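Type IV pilin structural subunit (Pseudomonas aeruginosa, PDB 3JYZ) is the pilin that assembles into type IV pili, the thin protein filaments on the surface of the bacterium. Local coordinates at residues Leu88-Tyr93 against Trp117-Ala122; Glu13-Ala18 against Ile70-Val75; Ser121-Thr126 against Val140-Ala145. All coordinates share one frame; numbering follows the deposited sequence.

Contact 1: residues Leu88-Tyr93 against Trp117-Ala122; sequences LILSPY and WACTSA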
loop_
_atom_site.group_PDB
_atom_site.type_symbol
_atom_site.label_atom_id
_atom_site.label_comp_id
_atom_site.label_asym_id
_atom_site.label_seq_id
_atom_site.Cartn_x
_atom_site.Cartn_y
_atom_site.Cartn_z
ATOM N N LEU A 88 5.044 3.672 -3.901
ATOM C CA LEU A 88 3.684 3.265 -4.192
ATOM C C LEU A 88 2.852 3.404 -2.919
ATOM O O LEU A 88 3.369 3.243 -1.808
ATOM C CB LEU A 88 3.642 1.808 -4.655
ATOM C CG LEU A 88 4.287 1.468 -5.990
ATOM C CD1 LEU A 88 4.123 -0.026 -6.292
ATOM C CD2 LEU A 88 3.679 2.328 -7.106
ATOM N N ILE A 89 1.566 3.697 -3.092
ATOM C CA ILE A 89 0.635 3.802 -1.981
ATOM C C ILE A 89 -0.429 2.711 -2.109
ATOM O O ILE A 89 -1.004 2.526 -3.184
ATOM C CB ILE A 89 -0.072 5.167 -1.964
ATOM C CG1 ILE A 89 0.939 6.317 -2.057
ATOM C CG2 ILE A 89 -0.962 5.283 -0.723
ATOM C CD1 ILE A 89 1.915 6.364 -0.926
ATOM N N LEU A 90 -0.672 1.980 -1.026
ATOM C CA LEU A 90 -1.756 0.999 -0.972
ATOM C C LEU A 90 -2.795 1.505 0.026
ATOM O O LEU A 90 -2.503 1.645 1.212
ATOM C CB LEU A 90 -1.246 -0.380 -0.541
ATOM C CG LEU A 90 -0.003 -0.915 -1.256
ATOM C CD1 LEU A 90 0.376 -2.322 -0.770
ATOM C CD2 LEU A 90 -0.175 -0.919 -2.760
ATOM N N SER A 91 -4.006 1.768 -0.459
ATOM C CA SER A 91 -5.055 2.381 0.355
ATOM C C SER A 91 -6.193 1.384 0.556
ATOM O O SER A 91 -6.757 0.885 -0.420
ATOM C CB SER A 91 -5.579 3.639 -0.341
ATOM O OG SER A 91 -4.542 4.594 -0.537
ATOM N N PRO A 92 -6.527 1.073 1.818
ATOM C CA PRO A 92 -7.567 0.073 2.112
ATOM C C PRO A 92 -8.978 0.647 2.289
ATOM O O PRO A 92 -9.158 1.764 2.784
ATOM C CB PRO A 92 -7.104 -0.541 3.437
ATOM C CG PRO A 92 -6.297 0.542 4.099
ATOM C CD PRO A 92 -5.792 1.492 3.026
ATOM N N TYR A 93 -9.969 -0.151 1.890
ATOM C CA TYR A 93 -11.381 0.208 1.999
ATOM C C TYR A 93 -12.163 -0.988 2.496
ATOM O O TYR A 93 -11.800 -2.123 2.237
ATOM C CB TYR A 93 -11.936 0.619 0.630
ATOM C CG TYR A 93 -11.246 1.833 0.074
ATOM C CD1 TYR A 93 -9.987 1.731 -0.514
ATOM C CD2 TYR A 93 -11.831 3.089 0.166
ATOM C CE1 TYR A 93 -9.342 2.849 -0.999
ATOM C CE2 TYR A 93 -11.186 4.218 -0.323
ATOM C CZ TYR A 93 -9.938 4.088 -0.906
ATOM O OH TYR A 93 -9.287 5.208 -1.402
ATOM N N TRP A 117 -8.141 -3.163 -1.643
ATOM C CA TRP A 117 -6.967 -2.313 -1.687
ATOM C C TRP A 117 -6.796 -1.677 -3.055
ATOM O O TRP A 117 -6.923 -2.348 -4.089
ATOM C CB TRP A 117 -5.718 -3.127 -1.354
ATOM C CG TRP A 117 -5.638 -3.567 0.073
ATOM C CD1 TRP A 117 -6.164 -4.707 0.616
ATOM C CD2 TRP A 117 -4.973 -2.885 1.138
ATOM N NE1 TRP A 117 -5.871 -4.769 1.963
ATOM C CE2 TRP A 117 -5.138 -3.657 2.306
ATOM C CE3 TRP A 117 -4.255 -1.686 1.223
ATOM C CZ2 TRP A 117 -4.617 -3.270 3.537
ATOM C CZ3 TRP A 117 -3.732 -1.304 2.442
ATOM C CH2 TRP A 117 -3.916 -2.094 3.584
ATOM N N ALA A 118 -6.510 -0.382 -3.046
ATOM C CA ALA A 118 -6.160 0.367 -4.247
ATOM C C ALA A 118 -4.667 0.663 -4.239
ATOM O O ALA A 118 -4.125 1.103 -3.217
ATOM C CB ALA A 118 -6.949 1.670 -4.290
ATOM N N CYS A 119 -3.997 0.399 -5.357
ATOM C CA CYS A 119 -2.586 0.739 -5.480
ATOM C C CYS A 119 -2.431 1.936 -6.395
ATOM O O CYS A 119 -2.987 1.945 -7.494
ATOM C CB CYS A 119 -1.784 -0.427 -6.049
ATOM S SG CYS A 119 -0.005 -0.039 -6.177
ATOM N N THR A 120 -1.702 2.964 -5.945
ATOM C CA THR A 120 -1.455 4.111 -6.755
ATOM C C THR A 120 0.072 4.442 -6.872
ATOM O O THR A 120 0.802 4.272 -5.965
ATOM C CB THR A 120 -2.213 5.362 -6.250
ATOM O OG1 THR A 120 -1.912 5.551 -4.884
ATOM C CG2 THR A 120 -3.701 5.200 -6.425
ATOM N N SER A 121 0.458 4.869 -8.043
ATOM C CA SER A 121 1.799 5.327 -8.334
ATOM C C SER A 121 1.683 6.834 -8.634
ATOM O O SER A 121 0.834 7.474 -8.168
ATOM C CB SER A 121 2.326 4.594 -9.564
ATOM O OG SER A 121 1.545 4.911 -10.670
ATOM N N ALA A 122 2.554 7.348 -9.462
ATOM C CA ALA A 122 2.314 8.690 -9.937
ATOM C C ALA A 122 0.950 8.853 -10.660
ATOM O O ALA A 122 0.481 9.945 -10.817
ATOM C CB ALA A 122 3.479 9.098 -10.873
HETATM O O HOH W 1 -3.579 4.039 -3.053
#
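P92 lies on the indole of W117 where strands 88-93 and 117-120 run antiparallel in the sheet that, in the type IV pilin fold, packs on the long N-terminal helix. P92 CB stands 3.5 Å from the centroid of the six-membered ring of W117 and only 8° off its normal, a CH-pi contact over the face. At the edge of the same ring, near its plane, L90 O comes to 3.4 Å from W117 CZ3, and L90 CB packs beside CE3. Next along this side, with C119 SG anti to its backbone N (chi1 -179°), the sulfur lies against L90 CD2 at 3.5 Å; it goes on into the disulfide with C149.

The backbone carries the pairing. I89 with T120 and S91 with A118 are hydrogen-bonded pairs, the shortest link being S91 N to A118 O at 2.8 Å. P92, having no N-H to offer, falls at a non-hydrogen-bonded position opposite W117.

Further out, K22 makes a cation-pi contact with W117, and L15 and A18 of helix 4-28 touch L90. The other side of the sheet is more polar: T120 OG1 bonds to A136 O, and a water donates to T120 OG1 (2.9 Å) and to I89 O (3.0 Å) while also bonding S91 OG at 2.8 Å.

Contact 2: residues Glu13-Ala18 against Ile70-Val75; sequences EGLVLA and ITITYV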
loop_
_atom_site.group_PDB
_atom_site.type_symbol
_atom_site.label_atom_id
_atom_site.label_comp_id
_atom_site.label_asym_id
_atom_site.label_seq_id
_atom_site.Cartn_x
_atom_site.Cartn_y
_atom_site.Cartn_z
ATOM N N GLU A 13 7.873 -7.053 -6.907
ATOM C CA GLU A 13 8.352 -7.664 -5.687
ATOM C C GLU A 13 7.951 -6.976 -4.458
ATOM O O GLU A 13 7.663 -7.619 -3.519
ATOM C CB GLU A 13 9.876 -7.855 -5.749
ATOM C CG GLU A 13 10.200 -8.881 -6.811
ATOM C CD GLU A 13 10.945 -10.121 -6.298
ATOM O OE1 GLU A 13 10.413 -11.279 -6.394
ATOM O OE2 GLU A 13 12.106 -9.897 -5.813
ATOM N N GLY A 14 7.971 -5.639 -4.448
ATOM C CA GLY A 14 7.543 -4.850 -3.309
ATOM C C GLY A 14 6.095 -5.078 -2.930
ATOM O O GLY A 14 5.726 -5.048 -1.756
ATOM N N LEU A 15 5.251 -5.286 -3.931
ATOM C CA LEU A 15 3.845 -5.539 -3.669
ATOM C C LEU A 15 3.694 -6.849 -2.913
ATOM O O LEU A 15 2.900 -6.956 -1.985
ATOM C CB LEU A 15 3.051 -5.552 -4.978
ATOM C CG LEU A 15 2.982 -4.183 -5.659
ATOM C CD1 LEU A 15 2.298 -4.306 -7.009
ATOM C CD2 LEU A 15 2.235 -3.191 -4.780
ATOM N N VAL A 16 4.477 -7.844 -3.303
ATOM C CA VAL A 16 4.432 -9.135 -2.632
ATOM C C VAL A 16 4.890 -8.989 -1.171
ATOM O O VAL A 16 4.339 -9.611 -0.259
ATOM C CB VAL A 16 5.281 -10.174 -3.393
ATOM C CG1 VAL A 16 5.367 -11.473 -2.609
ATOM C CG2 VAL A 16 4.687 -10.414 -4.772
ATOM N N LEU A 17 5.880 -8.134 -0.948
ATOM C CA LEU A 17 6.397 -7.862 0.391
ATOM C C LEU A 17 5.353 -7.211 1.319
ATOM O O LEU A 17 5.429 -7.334 2.545
ATOM C CB LEU A 17 7.642 -6.970 0.261
ATOM C CG LEU A 17 8.834 -7.057 1.220
ATOM C CD1 LEU A 17 9.447 -8.449 1.272
ATOM C CD2 LEU A 17 9.891 -6.028 0.838
ATOM N N ALA A 18 4.373 -6.524 0.738
ATOM C CA ALA A 18 3.303 -5.905 1.514
ATOM C C ALA A 18 2.139 -6.848 1.853
ATOM O O ALA A 18 1.279 -6.517 2.671
ATOM C CB ALA A 18 2.775 -4.659 0.794
ATOM N N ILE A 70 -0.681 2.117 3.343
ATOM C CA ILE A 70 0.688 1.618 3.285
ATOM C C ILE A 70 1.504 2.345 2.220
ATOM O O ILE A 70 1.071 2.476 1.080
ATOM C CB ILE A 70 0.708 0.108 2.954
ATOM C CG1 ILE A 70 0.061 -0.702 4.082
ATOM C CG2 ILE A 70 2.140 -0.381 2.694
ATOM C CD1 ILE A 70 -0.207 -2.164 3.741
ATOM N N THR A 71 2.691 2.811 2.591
ATOM C CA THR A 71 3.623 3.372 1.618
ATOM C C THR A 71 4.780 2.410 1.432
ATOM O O THR A 71 5.444 2.028 2.405
ATOM C CB THR A 71 4.178 4.727 2.084
ATOM O OG1 THR A 71 3.090 5.634 2.273
ATOM C CG2 THR A 71 5.149 5.300 1.054
ATOM N N ILE A 72 5.007 2.001 0.188
ATOM C CA ILE A 72 6.180 1.210 -0.145
ATOM C C ILE A 72 7.201 2.146 -0.772
ATOM O O ILE A 72 6.905 2.832 -1.762
ATOM C CB ILE A 72 5.856 0.128 -1.161
ATOM C CG1 ILE A 72 4.717 -0.757 -0.659
ATOM C CG2 ILE A 72 7.106 -0.697 -1.465
ATOM C CD1 ILE A 72 4.215 -1.717 -1.732
ATOM N N THR A 73 8.392 2.185 -0.180
ATOM C CA THR A 73 9.491 2.989 -0.692
ATOM C C THR A 73 10.546 2.059 -1.267
ATOM O O THR A 73 11.015 1.147 -0.592
ATOM C CB THR A 73 10.098 3.852 0.431
ATOM O OG1 THR A 73 9.094 4.735 0.948
ATOM C CG2 THR A 73 11.293 4.666 -0.093
ATOM N N TYR A 74 10.912 2.282 -2.526
ATOM C CA TYR A 74 11.871 1.423 -3.212
ATOM C C TYR A 74 13.285 1.979 -3.161
ATOM O O TYR A 74 13.467 3.184 -3.059
ATOM C CB TYR A 74 11.444 1.262 -4.671
ATOM C CG TYR A 74 10.194 0.442 -4.778
ATOM C CD1 TYR A 74 10.263 -0.931 -4.894
ATOM C CD2 TYR A 74 8.941 1.037 -4.710
ATOM C CE1 TYR A 74 9.124 -1.701 -4.971
ATOM C CE2 TYR A 74 7.785 0.271 -4.783
ATOM C CZ TYR A 74 7.890 -1.096 -4.921
ATOM O OH TYR A 74 6.769 -1.898 -4.997
ATOM N N VAL A 75 14.273 1.091 -3.224
ATOM C CA VAL A 75 15.662 1.526 -3.340
ATOM C C VAL A 75 15.878 1.891 -4.807
ATOM O O VAL A 75 16.054 1.017 -5.659
ATOM C CB VAL A 75 16.652 0.441 -2.883
ATOM C CG1 VAL A 75 18.062 1.035 -2.758
ATOM C CG2 VAL A 75 16.204 -0.165 -1.541
#
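The ring of Y74 reaches the helix at G14, meeting its CA obliquely. The phenol end does the touching: Y74 OH is 3.5 Å from G14 CA, and Y74 CE1 follows at 3.9 Å from the same atom. L81 and L88 also touch this side chain. Because glycine has no side chain, the tyrosine oxygen can settle directly against the helix backbone, where it is hydrogen-bonded to V11 O less than one turn back from G14. That bond satisfies the buried hydroxyl and ties the last residue of the strand to the helix.

I72 supplies the second point of contact. Its CD1 lies anti to CA (chi2 171°), which extends the side chain into the helix surface. There CD1 meets three residues: G14 O at 3.7 Å, L15 CD2 at 3.9 Å and A18 CB at 4.1 Å. The L15 and I72 side chains cross at about a right angle.

This is the helix-on-sheet packing of the type IV pilin globular domain, with the N-terminal helix 4-28 lying across the antiparallel sheet. The short segments 13-18 and 70-74 run at 140° to each other, and their axes approach to 9.5 Å.

L15 spans more than one strand, since it also touches C119 on strand 114-120, and P146 and Q148 near the C terminus. A18, whose CB leans on I72, touches L90 of strand 87-95 as well. A18 N bonds to L15 O at 3.1 Å and more weakly to G14 O.

Contact 3: residues Ser121-Thr126 against Val140-Ala145; sequences SASNAT and VPQEFA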
loop_
_atom_site.group_PDB
_atom_site.type_symbol
_atom_site.label_atom_id
_atom_site.label_comp_id
_atom_site.label_asym_id
_atom_site.label_seq_id
_atom_site.Cartn_x
_atom_site.Cartn_y
_atom_site.Cartn_z
ATOM N N SER A 121 0.458 4.869 -8.043
ATOM C CA SER A 121 1.799 5.327 -8.334
ATOM C C SER A 121 1.683 6.834 -8.634
ATOM O O SER A 121 0.834 7.474 -8.168
ATOM C CB SER A 121 2.326 4.594 -9.564
ATOM O OG SER A 121 1.545 4.911 -10.670
ATOM N N ALA A 122 2.554 7.348 -9.462
ATOM C CA ALA A 122 2.314 8.690 -9.937
ATOM C C ALA A 122 0.950 8.853 -10.660
ATOM O O ALA A 122 0.481 9.945 -10.817
ATOM C CB ALA A 122 3.479 9.098 -10.873
ATOM N N SER A 123 0.403 7.750 -11.122
ATOM C CA SER A 123 -0.939 7.751 -11.695
ATOM C C SER A 123 -1.865 6.770 -10.952
ATOM O O SER A 123 -1.444 5.953 -10.221
ATOM C CB SER A 123 -0.957 7.508 -13.188
ATOM O OG SER A 123 -0.246 6.395 -13.522
ATOM N N ASN A 124 -3.150 6.923 -11.191
ATOM C CA ASN A 124 -4.152 6.173 -10.503
ATOM C C ASN A 124 -5.307 5.720 -11.412
ATOM O O ASN A 124 -6.400 5.567 -10.976
ATOM C CB ASN A 124 -4.735 6.972 -9.356
ATOM C CG ASN A 124 -5.515 8.167 -9.805
ATOM O OD1 ASN A 124 -5.756 8.364 -10.905
ATOM N ND2 ASN A 124 -5.878 8.969 -8.867
ATOM N N ALA A 125 -4.978 5.470 -12.655
ATOM C CA ALA A 125 -6.014 5.121 -13.624
ATOM C C ALA A 125 -6.676 3.775 -13.329
ATOM O O ALA A 125 -7.883 3.621 -13.528
ATOM C CB ALA A 125 -5.456 5.134 -15.048
ATOM N N THR A 126 -5.903 2.793 -12.878
ATOM C CA THR A 126 -6.468 1.472 -12.649
ATOM C C THR A 126 -7.389 1.474 -11.448
ATOM O O THR A 126 -8.518 1.002 -11.536
ATOM C CB THR A 126 -5.367 0.421 -12.485
ATOM O OG1 THR A 126 -4.616 0.356 -13.699
ATOM C CG2 THR A 126 -5.959 -0.950 -12.175
ATOM N N VAL A 140 6.226 6.445 -8.128
ATOM C CA VAL A 140 6.806 5.641 -9.204
ATOM C C VAL A 140 6.191 6.092 -10.541
ATOM O O VAL A 140 4.968 6.143 -10.673
ATOM C CB VAL A 140 6.536 4.133 -8.977
ATOM C CG1 VAL A 140 6.870 3.331 -10.220
ATOM C CG2 VAL A 140 7.343 3.613 -7.768
ATOM N N PRO A 141 7.025 6.449 -11.536
ATOM C CA PRO A 141 6.440 6.862 -12.819
ATOM C C PRO A 141 5.622 5.724 -13.408
ATOM O O PRO A 141 5.991 4.552 -13.252
ATOM C CB PRO A 141 7.669 7.139 -13.694
ATOM C CG PRO A 141 8.753 7.519 -12.691
ATOM C CD PRO A 141 8.491 6.615 -11.508
ATOM N N GLN A 142 4.525 6.058 -14.084
ATOM C CA GLN A 142 3.585 5.036 -14.519
ATOM C C GLN A 142 4.225 3.967 -15.407
ATOM O O GLN A 142 3.860 2.801 -15.327
ATOM C CB GLN A 142 2.369 5.672 -15.207
ATOM C CG GLN A 142 2.724 6.313 -16.509
ATOM C CD GLN A 142 1.671 7.262 -17.043
ATOM O OE1 GLN A 142 0.518 7.280 -16.595
ATOM N NE2 GLN A 142 2.066 8.059 -18.023
ATOM N N GLU A 143 5.193 4.345 -16.242
ATOM C CA GLU A 143 5.785 3.361 -17.140
ATOM C C GLU A 143 6.605 2.293 -16.390
ATOM O O GLU A 143 6.965 1.269 -16.965
ATOM C CB GLU A 143 6.618 4.039 -18.236
ATOM C CG GLU A 143 7.903 4.711 -17.753
ATOM C CD GLU A 143 7.732 6.189 -17.416
ATOM O OE1 GLU A 143 6.600 6.626 -17.118
ATOM O OE2 GLU A 143 8.746 6.925 -17.434
ATOM N N PHE A 144 6.889 2.543 -15.113
ATOM C CA PHE A 144 7.682 1.631 -14.295
ATOM C C PHE A 144 6.826 0.898 -13.267
ATOM O O PHE A 144 7.340 0.152 -12.429
ATOM C CB PHE A 144 8.779 2.407 -13.561
ATOM C CG PHE A 144 9.819 3.003 -14.468
ATOM C CD1 PHE A 144 10.452 2.229 -15.427
ATOM C CD2 PHE A 144 10.187 4.329 -14.332
ATOM C CE1 PHE A 144 11.422 2.779 -16.246
ATOM C CE2 PHE A 144 11.153 4.886 -15.154
ATOM C CZ PHE A 144 11.766 4.109 -16.107
ATOM N N ALA A 145 5.520 1.128 -13.318
ATOM C CA ALA A 145 4.606 0.489 -12.375
ATOM C C ALA A 145 3.838 -0.647 -13.029
ATOM O O ALA A 145 3.453 -0.541 -14.194
ATOM C CB ALA A 145 3.645 1.521 -11.828
#
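A122 and V140 make the direct hydrogen bond between segments 121-126 and 140-145. A122 N donates to V140 O at 3.0 Å with a nearly straight N-H (166°), but it approaches tilted 31° from the carbonyl plane. The same oxygen has carbon around it as well, with A122 CB 3.3 Å away.

A second group of bonds shapes the 121-126 side. S121 OG accepts from S123 N at 3.1 Å, an ST turn, and is also hydrogen-bonded to C149 O. S123 OG is hydrogen-bonded to R150 OXT, the terminal carboxylate. On the facing side, F144 N bonds to P141 O as the chain makes its short 3-10 turn.

The remaining contacts are van der Waals. S121 CB faces A145 CB at 4.0 Å. S123 OG, held between its own backbone N and carbonyl carbon (chi1 52°), comes against Q142 CB at 3.2 Å.

Both segments belong to the disulfide-bounded C-terminal loop, the D-region of pilins, between C119 and C149. One direct hydrogen bond crosses, and two serine hydroxyls are bonded to C149 and R150, consistent with the C-terminal end and V140 together holding the S121-S123 turn in place.

How the contacts relate
From the N terminus, helix 4-28 leads in, and contact 2 closes the longest loop: 51 residues, including helix 33-49 and strand 57-62, separate 13-18 from 70-75. The chain then enters strand 87-95, and contact 1 closes a 23-residue excursion holding helix 103-109 on its way to strand 114-120. Contact 3 shares S121 and A122 with contact 1 and closes the last loop of 13 residues. Contact 2 closes before contact 1 opens, and contact 3 begins on the stretch where contact 1 ends; none is nested. Strands 70-74 and 87-95 are sheet neighbours, joining contacts 1 and 2, while L88 CD2 packs on V140 CB, tying the sheet to the C-terminal loop.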